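Local coordinates for endo-arabinase (Bacteroides thetaiotaomicron, PDB 5C0P), which probably hydrolyses O-glycosidic linkages in L-arabinan as a metal-binding member of glycosyl hydrolase family 43, at residues S222-A236 with V248-A262. Sequence-based numbering, arbitrary orientation.
Sequences SSFRKTDGKYAIGQA and VQEPETLNSDDGGHA. With MG (magnesium ion), chain C.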
ATOM      1  N   SER A 222      -2.587   2.740  -8.323  1.00  8.85           N
ATOM      2  CA  SER A 222      -3.936   2.567  -8.853  1.00  8.66           C
ATOM      3  C   SER A 222      -4.685   3.861  -9.120  1.00  7.65           C
ATOM      4  O   SER A 222      -4.495   4.872  -8.436  1.00  9.45           O
ATOM      5  CB  SER A 222      -4.772   1.690  -7.924  1.00 10.88           C
ATOM      6  OG  SER A 222      -4.385   0.333  -8.043  1.00 11.71           O
ATOM      7  N   SER A 223      -5.554   3.791 -10.125  1.00  8.87           N
ATOM      8  CA  SER A 223      -6.466   4.865 -10.486  1.00  9.85           C
ATOM      9  C   SER A 223      -7.602   4.262 -11.292  1.00 11.37           C
ATOM     10  O   SER A 223      -7.733   3.044 -11.368  1.00 11.82           O
ATOM     11  CB  SER A 223      -5.736   5.951 -11.288  1.00 11.38           C
ATOM     12  OG  SER A 223      -6.483   7.151 -11.307  1.00 11.57           O
ATOM     13  N   PHE A 224      -8.428   5.109 -11.897  1.00 10.70           N
ATOM     14  CA  PHE A 224      -9.528   4.634 -12.734  1.00 10.74           C
ATOM     15  C   PHE A 224      -9.203   4.825 -14.208  1.00 14.52           C
ATOM     16  O   PHE A 224      -8.575   5.814 -14.580  1.00 14.15           O
ATOM     17  CB  PHE A 224     -10.830   5.340 -12.340  1.00 11.53           C
ATOM     18  CG  PHE A 224     -11.304   4.965 -10.974  1.00 12.05           C
ATOM     19  CD1 PHE A 224     -10.841   5.641  -9.851  1.00 13.98           C
ATOM     20  CD2 PHE A 224     -12.160   3.886 -10.803  1.00 13.24           C
ATOM     21  CE1 PHE A 224     -11.259   5.267  -8.579  1.00 15.05           C
ATOM     22  CE2 PHE A 224     -12.585   3.510  -9.537  1.00 15.85           C
ATOM     23  CZ  PHE A 224     -12.130   4.202  -8.426  1.00 15.08           C
ATOM     24  N   ARG A 225      -9.630   3.872 -15.037  1.00 12.25           N
ATOM     25  CA  ARG A 225      -9.333   3.874 -16.472  1.00 15.25           C
ATOM     26  C   ARG A 225     -10.287   4.759 -17.244  1.00 14.85           C
ATOM     27  O   ARG A 225     -11.491   4.752 -16.981  1.00 16.32           O
ATOM     28  CB  ARG A 225      -9.469   2.463 -17.050  1.00 17.66           C
ATOM     29  CG  ARG A 225      -8.589   1.439 -16.403  1.00 24.21           C
ATOM     30  CD  ARG A 225      -8.262   0.311 -17.368  1.00 24.27           C
ATOM     31  NE  ARG A 225      -9.421  -0.437 -17.861  1.00 20.03           N
ATOM     32  CZ  ARG A 225      -9.303  -1.595 -18.503  1.00 22.41           C
ATOM     33  NH1 ARG A 225      -8.094  -2.105 -18.696  1.00 22.18           N
ATOM     34  NH2 ARG A 225     -10.373  -2.247 -18.937  1.00 24.90           N
ATOM     35  N   LYS A 226      -9.761   5.470 -18.237  1.00 12.84           N
ATOM     36  CA  LYS A 226     -10.591   6.330 -19.074  1.00 13.74           C
ATOM     37  C   LYS A 226     -11.506   5.559 -20.022  1.00 17.77           C
ATOM     38  O   LYS A 226     -12.587   6.040 -20.366  1.00 20.15           O
ATOM     39  CB  LYS A 226      -9.740   7.340 -19.852  1.00 18.07           C
ATOM     40  CG  LYS A 226      -8.886   6.748 -20.954  1.00 22.33           C
ATOM     41  CD  LYS A 226      -7.981   7.810 -21.558  1.00 24.11           C
ATOM     42  CE  LYS A 226      -7.228   7.261 -22.757  1.00 30.51           C
ATOM     43  NZ  LYS A 226      -6.155   8.192 -23.202  1.00 31.48           N
ATOM     44  N   THR A 227     -11.095   4.358 -20.424  1.00 16.71           N
ATOM     45  CA  THR A 227     -11.880   3.595 -21.403  1.00 16.25           C
ATOM     46  C   THR A 227     -13.226   3.118 -20.849  1.00 19.60           C
ATOM     47  O   THR A 227     -14.247   3.219 -21.524  1.00 22.30           O
ATOM     48  CB  THR A 227     -11.118   2.350 -21.916  1.00 20.93           C
ATOM     49  OG1 THR A 227     -10.715   1.548 -20.803  1.00 24.03           O
ATOM     50  CG2 THR A 227      -9.894   2.739 -22.723  1.00 21.83           C
ATOM     51  N   ASP A 228     -13.225   2.597 -19.624  1.00 17.38           N
ATOM     52  CA  ASP A 228     -14.419   1.949 -19.074  1.00 16.33           C
ATOM     53  C   ASP A 228     -14.716   2.267 -17.607  1.00 17.13           C
ATOM     54  O   ASP A 228     -15.670   1.733 -17.034  1.00 18.73           O
ATOM     55  CB  ASP A 228     -14.344   0.426 -19.263  1.00 18.80           C
ATOM     56  CG  ASP A 228     -13.061  -0.181 -18.692  1.00 21.55           C
ATOM     57  OD1 ASP A 228     -12.367   0.480 -17.884  1.00 18.27           O
ATOM     58  OD2 ASP A 228     -12.749  -1.337 -19.042  1.00 22.64           O
ATOM     59  N   GLY A 229     -13.903   3.118 -16.995  1.00 15.00           N
ATOM     60  CA  GLY A 229     -14.156   3.550 -15.629  1.00 16.06           C
ATOM     61  C   GLY A 229     -13.753   2.544 -14.566  1.00 16.33           C
ATOM     62  O   GLY A 229     -14.007   2.751 -13.377  1.00 17.11           O
ATOM     63  N   LYS A 230     -13.129   1.447 -14.981  1.00 12.36           N
ATOM     64  CA  LYS A 230     -12.658   0.440 -14.020  1.00 12.48           C
ATOM     65  C   LYS A 230     -11.484   0.909 -13.172  1.00 12.79           C
ATOM     66  O   LYS A 230     -10.612   1.645 -13.629  1.00 12.65           O
ATOM     67  CB  LYS A 230     -12.258  -0.851 -14.733  1.00 14.93           C
ATOM     68  CG  LYS A 230     -13.431  -1.672 -15.233  1.00 16.10           C
ATOM     69  CD  LYS A 230     -12.947  -2.896 -15.986  1.00 19.41           C
ATOM     70  CE  LYS A 230     -14.115  -3.734 -16.469  1.00 25.61           C
ATOM     71  NZ  LYS A 230     -13.668  -4.788 -17.417  1.00 32.26           N
ATOM     72  N   TYR A 231     -11.458   0.456 -11.924  1.00 12.64           N
ATOM     73  CA  TYR A 231     -10.290   0.619 -11.083  1.00  9.82           C
ATOM     74  C   TYR A 231      -9.225  -0.278 -11.685  1.00  9.82           C
ATOM     75  O   TYR A 231      -9.547  -1.336 -12.252  1.00 11.51           O
ATOM     76  CB  TYR A 231     -10.639   0.141  -9.684  1.00 11.31           C
ATOM     77  CG  TYR A 231      -9.708   0.553  -8.564  1.00 12.13           C
ATOM     78  CD1 TYR A 231      -9.294   1.870  -8.408  1.00 11.20           C
ATOM     79  CD2 TYR A 231      -9.291  -0.385  -7.622  1.00 10.55           C
ATOM     80  CE1 TYR A 231      -8.463   2.234  -7.340  1.00 11.09           C
ATOM     81  CE2 TYR A 231      -8.479  -0.034  -6.557  1.00 11.85           C
ATOM     82  CZ  TYR A 231      -8.058   1.268  -6.429  1.00 10.48           C
ATOM     83  OH  TYR A 231      -7.261   1.607  -5.361  1.00 11.61           O
ATOM     84  N   ALA A 232      -7.964   0.124 -11.585  1.00 10.58           N
ATOM     85  CA  ALA A 232      -6.905  -0.623 -12.254  1.00 10.41           C
ATOM     86  C   ALA A 232      -5.558  -0.412 -11.614  1.00 11.45           C
ATOM     87  O   ALA A 232      -5.370   0.501 -10.796  1.00 12.40           O
ATOM     88  CB  ALA A 232      -6.837  -0.236 -13.731  1.00 12.07           C
ATOM     89  N   ILE A 233      -4.622  -1.276 -12.005  1.00 10.11           N
ATOM     90  CA  ILE A 233      -3.229  -1.181 -11.596  1.00 10.97           C
ATOM     91  C   ILE A 233      -2.435  -0.649 -12.776  1.00 10.68           C
ATOM     92  O   ILE A 233      -2.488  -1.217 -13.887  1.00 11.32           O
ATOM     93  CB  ILE A 233      -2.665  -2.567 -11.239  1.00  9.81           C
ATOM     94  CG1 ILE A 233      -3.566  -3.271 -10.215  1.00 10.83           C
ATOM     95  CG2 ILE A 233      -1.226  -2.437 -10.737  1.00 10.44           C
ATOM     96  CD1 ILE A 233      -3.294  -4.774 -10.111  1.00 13.19           C
ATOM     97  N   GLY A 234      -1.724   0.452 -12.550  1.00 10.61           N
ATOM     98  CA  GLY A 234      -0.810   0.976 -13.545  1.00 10.52           C
ATOM     99  C   GLY A 234       0.614   0.756 -13.080  1.00 11.06           C
ATOM    100  O   GLY A 234       0.866   0.470 -11.893  1.00  9.23           O
ATOM    101  N   GLN A 235       1.552   0.851 -14.010  1.00 11.24           N
ATOM    102  CA  GLN A 235       2.956   0.759 -13.638  1.00 11.51           C
ATOM    103  C   GLN A 235       3.745   1.896 -14.264  1.00 10.75           C
ATOM    104  O   GLN A 235       3.366   2.431 -15.310  1.00 11.87           O
ATOM    105  CB  GLN A 235       3.554  -0.601 -14.033  1.00 11.54           C
ATOM    106  CG  GLN A 235       3.678  -0.838 -15.526  1.00 12.87           C
ATOM    107  CD  GLN A 235       4.284  -2.195 -15.850  1.00 13.35           C
ATOM    108  OE1 GLN A 235       5.151  -2.696 -15.122  1.00 14.08           O
ATOM    109  NE2 GLN A 235       3.830  -2.798 -16.942  1.00 14.53           N
ATOM    110  N   ALA A 236       4.822   2.276 -13.589  1.00 11.07           N
ATOM    111  CA  ALA A 236       5.747   3.282 -14.094  1.00 10.60           C
ATOM    112  C   ALA A 236       7.153   2.794 -13.827  1.00 11.96           C
ATOM    113  O   ALA A 236       7.384   2.056 -12.869  1.00 13.59           O
ATOM    114  CB  ALA A 236       5.513   4.617 -13.415  1.00 11.11           C
ATOM    115  N   VAL A 248       8.429   6.958 -15.895  1.00 11.44           N
ATOM    116  CA  VAL A 248       7.794   6.866 -17.202  1.00 11.13           C
ATOM    117  C   VAL A 248       6.598   5.925 -17.080  1.00 13.36           C
ATOM    118  O   VAL A 248       6.764   4.744 -16.753  1.00 12.07           O
ATOM    119  CB  VAL A 248       8.775   6.355 -18.276  1.00 15.37           C
ATOM    120  CG1 VAL A 248       8.055   6.117 -19.605  1.00 15.49           C
ATOM    121  CG2 VAL A 248       9.940   7.341 -18.460  1.00 14.68           C
ATOM    122  N   GLN A 249       5.398   6.461 -17.307  1.00 12.51           N
ATOM    123  CA  GLN A 249       4.163   5.686 -17.195  1.00 10.56           C
ATOM    124  C   GLN A 249       3.975   4.747 -18.379  1.00 13.82           C
ATOM    125  O   GLN A 249       4.127   5.152 -19.533  1.00 13.67           O
ATOM    126  CB  GLN A 249       2.952   6.618 -17.117  1.00 10.97           C
ATOM    127  CG  GLN A 249       3.059   7.696 -16.041  1.00 12.52           C
ATOM    128  CD  GLN A 249       3.028   7.125 -14.642  1.00 15.01           C
ATOM    129  OE1 GLN A 249       2.421   6.080 -14.390  1.00 13.98           O
ATOM    130  NE2 GLN A 249       3.684   7.817 -13.709  1.00 13.21           N
ATOM    131  N   GLU A 250       3.623   3.496 -18.098  1.00 10.86           N
ATOM    132  CA  GLU A 250       3.249   2.577 -19.159  1.00 14.09           C
ATOM    133  C   GLU A 250       1.823   2.891 -19.574  1.00 12.70           C
ATOM    134  O   GLU A 250       0.992   3.223 -18.738  1.00 14.62           O
ATOM    135  CB  GLU A 250       3.371   1.134 -18.684  1.00 14.96           C
ATOM    136  CG  GLU A 250       4.791   0.628 -18.679  1.00 13.18           C
ATOM    137  CD  GLU A 250       5.389   0.601 -20.068  1.00 18.44           C
ATOM    138  OE1 GLU A 250       4.818  -0.068 -20.957  1.00 20.35           O
ATOM    139  OE2 GLU A 250       6.428   1.256 -20.282  1.00 19.95           O
ATOM    140  N   PRO A 251       1.541   2.799 -20.877  1.00 13.44           N
ATOM    141  CA  PRO A 251       0.238   3.239 -21.384  1.00 15.90           C
ATOM    142  C   PRO A 251      -0.900   2.272 -21.070  1.00 17.66           C
ATOM    143  O   PRO A 251      -2.054   2.696 -21.122  1.00 18.49           O
ATOM    144  CB  PRO A 251       0.459   3.328 -22.900  1.00 14.53           C
ATOM    145  CG  PRO A 251       1.625   2.407 -23.170  1.00 17.61           C
ATOM    146  CD  PRO A 251       2.503   2.529 -21.963  1.00 14.06           C
ATOM    147  N   GLU A 252      -0.593   1.014 -20.764  1.00 14.37           N
ATOM    148  CA  GLU A 252      -1.642   0.019 -20.519  1.00 17.05           C
ATOM    149  C   GLU A 252      -1.655  -0.415 -19.060  1.00 14.92           C
ATOM    150  O   GLU A 252      -0.593  -0.551 -18.440  1.00 14.76           O
ATOM    151  CB  GLU A 252      -1.454  -1.215 -21.408  1.00 20.18           C
ATOM    152  CG  GLU A 252      -1.236  -0.915 -22.888  1.00 26.63           C
ATOM    153  CD  GLU A 252      -2.433  -0.259 -23.555  1.00 39.65           C
ATOM    154  OE1 GLU A 252      -3.561  -0.381 -23.027  1.00 46.85           O
ATOM    155  OE2 GLU A 252      -2.247   0.378 -24.615  1.00 43.44           O
ATOM    156  N   THR A 253      -2.848  -0.648 -18.519  1.00 14.50           N
ATOM    157  CA  THR A 253      -2.954  -1.175 -17.163  1.00 13.24           C
ATOM    158  C   THR A 253      -2.585  -2.655 -17.143  1.00 13.86           C
ATOM    159  O   THR A 253      -2.621  -3.324 -18.178  1.00 15.34           O
ATOM    160  CB  THR A 253      -4.364  -0.978 -16.565  1.00 14.96           C
ATOM    161  OG1 THR A 253      -5.328  -1.707 -17.330  1.00 14.67           O
ATOM    162  CG2 THR A 253      -4.743   0.494 -16.569  1.00 16.92           C
ATOM    163  N   LEU A 254      -2.224  -3.160 -15.970  1.00 13.83           N
ATOM    164  CA  LEU A 254      -1.887  -4.573 -15.837  1.00 13.75           C
ATOM    165  C   LEU A 254      -3.123  -5.450 -15.978  1.00 17.38           C
ATOM    166  O   LEU A 254      -3.027  -6.612 -16.367  1.00 17.48           O
ATOM    167  CB  LEU A 254      -1.247  -4.855 -14.482  1.00 14.93           C
ATOM    168  CG  LEU A 254       0.264  -4.713 -14.313  1.00 20.93           C
ATOM    169  CD1 LEU A 254       0.731  -3.314 -14.613  1.00 25.51           C
ATOM    170  CD2 LEU A 254       0.656  -5.116 -12.909  1.00 17.37           C
ATOM    171  N   ASN A 255      -4.284  -4.891 -15.639  1.00 14.72           N
ATOM    172  CA  ASN A 255      -5.486  -5.694 -15.431  1.00 13.81           C
ATOM    173  C   ASN A 255      -6.749  -5.028 -15.961  1.00 13.54           C
ATOM    174  O   ASN A 255      -6.783  -3.805 -16.139  1.00 14.59           O
ATOM    175  CB  ASN A 255      -5.651  -5.984 -13.935  1.00 12.42           C
ATOM    176  CG  ASN A 255      -5.799  -4.715 -13.107  1.00 15.08           C
ATOM    177  OD1 ASN A 255      -5.166  -3.687 -13.386  1.00 13.21           O
ATOM    178  ND2 ASN A 255      -6.646  -4.776 -12.090  1.00 12.51           N
ATOM    179  N   SER A 256      -7.783  -5.835 -16.201  1.00 14.36           N
ATOM    180  CA  SER A 256      -9.069  -5.346 -16.671  1.00 14.53           C
ATOM    181  C   SER A 256     -10.201  -5.901 -15.829  1.00 13.53           C
ATOM    182  O   SER A 256     -11.352  -5.940 -16.273  1.00 16.76           O
ATOM    183  CB  SER A 256      -9.284  -5.734 -18.132  1.00 18.30           C
ATOM    184  OG  SER A 256      -8.399  -5.015 -18.970  1.00 24.74           O
ATOM    185  N   ASP A 257      -9.879  -6.322 -14.610  1.00 12.96           N
ATOM    186  CA  ASP A 257     -10.871  -6.929 -13.734  1.00 14.02           C
ATOM    187  C   ASP A 257     -11.431  -5.996 -12.649  1.00 13.03           C
ATOM    188  O   ASP A 257     -12.014  -6.469 -11.671  1.00 13.85           O
ATOM    189  CB  ASP A 257     -10.309  -8.208 -13.095  1.00 13.39           C
ATOM    190  CG  ASP A 257      -9.029  -7.970 -12.327  1.00 14.02           C
ATOM    191  OD1 ASP A 257      -8.622  -6.799 -12.186  1.00 13.44           O
ATOM    192  OD2 ASP A 257      -8.440  -8.970 -11.850  1.00 15.95           O
ATOM    193  N   ASP A 258     -11.273  -4.684 -12.843  1.00 12.45           N
ATOM    194  CA  ASP A 258     -11.779  -3.678 -11.901  1.00 11.52           C
ATOM    195  C   ASP A 258     -11.096  -3.842 -10.550  1.00 12.90           C
ATOM    196  O   ASP A 258     -11.673  -3.547  -9.509  1.00 14.66           O
ATOM    197  CB  ASP A 258     -13.315  -3.778 -11.770  1.00 12.95           C
ATOM    198  CG  ASP A 258     -13.932  -2.598 -11.035  1.00 15.70           C
ATOM    199  OD1 ASP A 258     -13.509  -1.457 -11.287  1.00 14.61           O
ATOM    200  OD2 ASP A 258     -14.859  -2.816 -10.210  1.00 14.27           O
ATOM    201  N   GLY A 259      -9.849  -4.302 -10.577  1.00 12.44           N
ATOM    202  CA  GLY A 259      -9.095  -4.521  -9.359  1.00 10.73           C
ATOM    203  C   GLY A 259      -7.964  -3.535  -9.157  1.00  9.27           C
ATOM    204  O   GLY A 259      -7.487  -2.913 -10.106  1.00 10.59           O
ATOM    205  N   GLY A 260      -7.503  -3.393  -7.919  1.00  7.87           N
ATOM    206  CA  GLY A 260      -6.381  -2.504  -7.670  1.00  8.94           C
ATOM    207  C   GLY A 260      -5.857  -2.544  -6.252  1.00 10.24           C
ATOM    208  O   GLY A 260      -6.189  -3.442  -5.474  1.00  9.68           O
ATOM    209  N   HIS A 261      -5.045  -1.541  -5.926  1.00 10.01           N
ATOM    210  CA  HIS A 261      -4.257  -1.482  -4.694  1.00  9.25           C
ATOM    211  C   HIS A 261      -3.390  -2.728  -4.546  1.00  9.55           C
ATOM    212  O   HIS A 261      -3.630  -3.600  -3.694  1.00  8.79           O
ATOM    213  CB  HIS A 261      -5.108  -1.224  -3.444  1.00  9.49           C
ATOM    214  CG  HIS A 261      -4.298  -0.762  -2.271  1.00  8.40           C
ATOM    215  ND1 HIS A 261      -4.435   0.494  -1.722  1.00  9.32           N
ATOM    216  CD2 HIS A 261      -3.313  -1.375  -1.577  1.00  9.83           C
ATOM    217  CE1 HIS A 261      -3.578   0.626  -0.722  1.00 10.76           C
ATOM    218  NE2 HIS A 261      -2.881  -0.487  -0.615  1.00  9.96           N
ATOM    219  N   ALA A 262      -2.374  -2.793  -5.399  1.00 10.27           N
ATOM    220  CA  ALA A 262      -1.523  -3.967  -5.524  1.00 10.15           C
ATOM    221  C   ALA A 262      -0.179  -3.780  -4.854  1.00  9.10           C
ATOM    222  O   ALA A 262       0.336  -2.661  -4.742  1.00 12.29           O
ATOM    223  CB  ALA A 262      -1.307  -4.303  -6.995  1.00 12.33           C
TER
HETATM  224 MG    MG C 402      -1.343  -0.964   0.888  1.00  6.93          MG
HETATM  225  O   HOH W   1      -2.145  -0.988  -7.547  1.00 16.67           O
HETATM  226  O   HOH W   2     -15.056   0.975 -11.183  1.00 25.09           O
HETATM  227  O   HOH W   3      -9.131  -3.160 -14.199  1.00 14.07           O
HETATM  228  O   HOH W   4       0.915   3.946 -15.209  1.00 11.49           O
HETATM  229  O   HOH W   5       0.490   1.274 -16.683  1.00 12.23           O
HETATM  230  O   HOH W   6       1.588  -2.278 -18.657  1.00 17.98           O
HETATM  231  O   HOH W   7      -0.652  -2.514  -0.381  1.00 11.70           O
HETATM  232  O   HOH W   8      -2.772  -2.143   1.889  1.00 10.51           O
HETATM  233  O   HOH W   9       0.304   0.090   0.122  1.00 11.36           O
HETATM  234  O   HOH W  10      -1.796   0.833   1.919  1.00 10.38           O
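I233 meets N255 where two blades of the five-bladed beta-propeller characteristic of family 43 adjoin: strand 231-236 belongs to one antiparallel sheet and strand 260-262 opens the next; strand 248-249 pairs at the edge of the first, and loop 250-259 runs back along strand 231-236. In the buried part, I233 N donates to N255 OD1 (2.8 Å) on an in-plane lone pair, while I233 O receives L254 N. N255 ND2 turns to G259 O and D257 OD1, fixing the amide's rotation. With CG1 beside its own backbone N (chi1 -53°), I233 extends CD1 to A262 CB at 3.7 Å. Y231 CE2 lies 3.4 Å from G260 CA, and the tyrosine OH is hydrogen-bonded to D205 OD2. A water links Q235 NE2 to E252 O, and F298 N hydrogen-bonds Q235 OE1.

The exposed side is held by polar and charged groups rather than packed carbon. R225 grips D228 side-on in a salt bridge through NE and NH2, and its NH1 reaches S256 OG (2.9 Å); the extended K230 chain carries NZ to S256 O.

H261, whose NE2 binds the magnesium ion with D84 and waters, is held at its backbone N by S222 OG (2.9 Å).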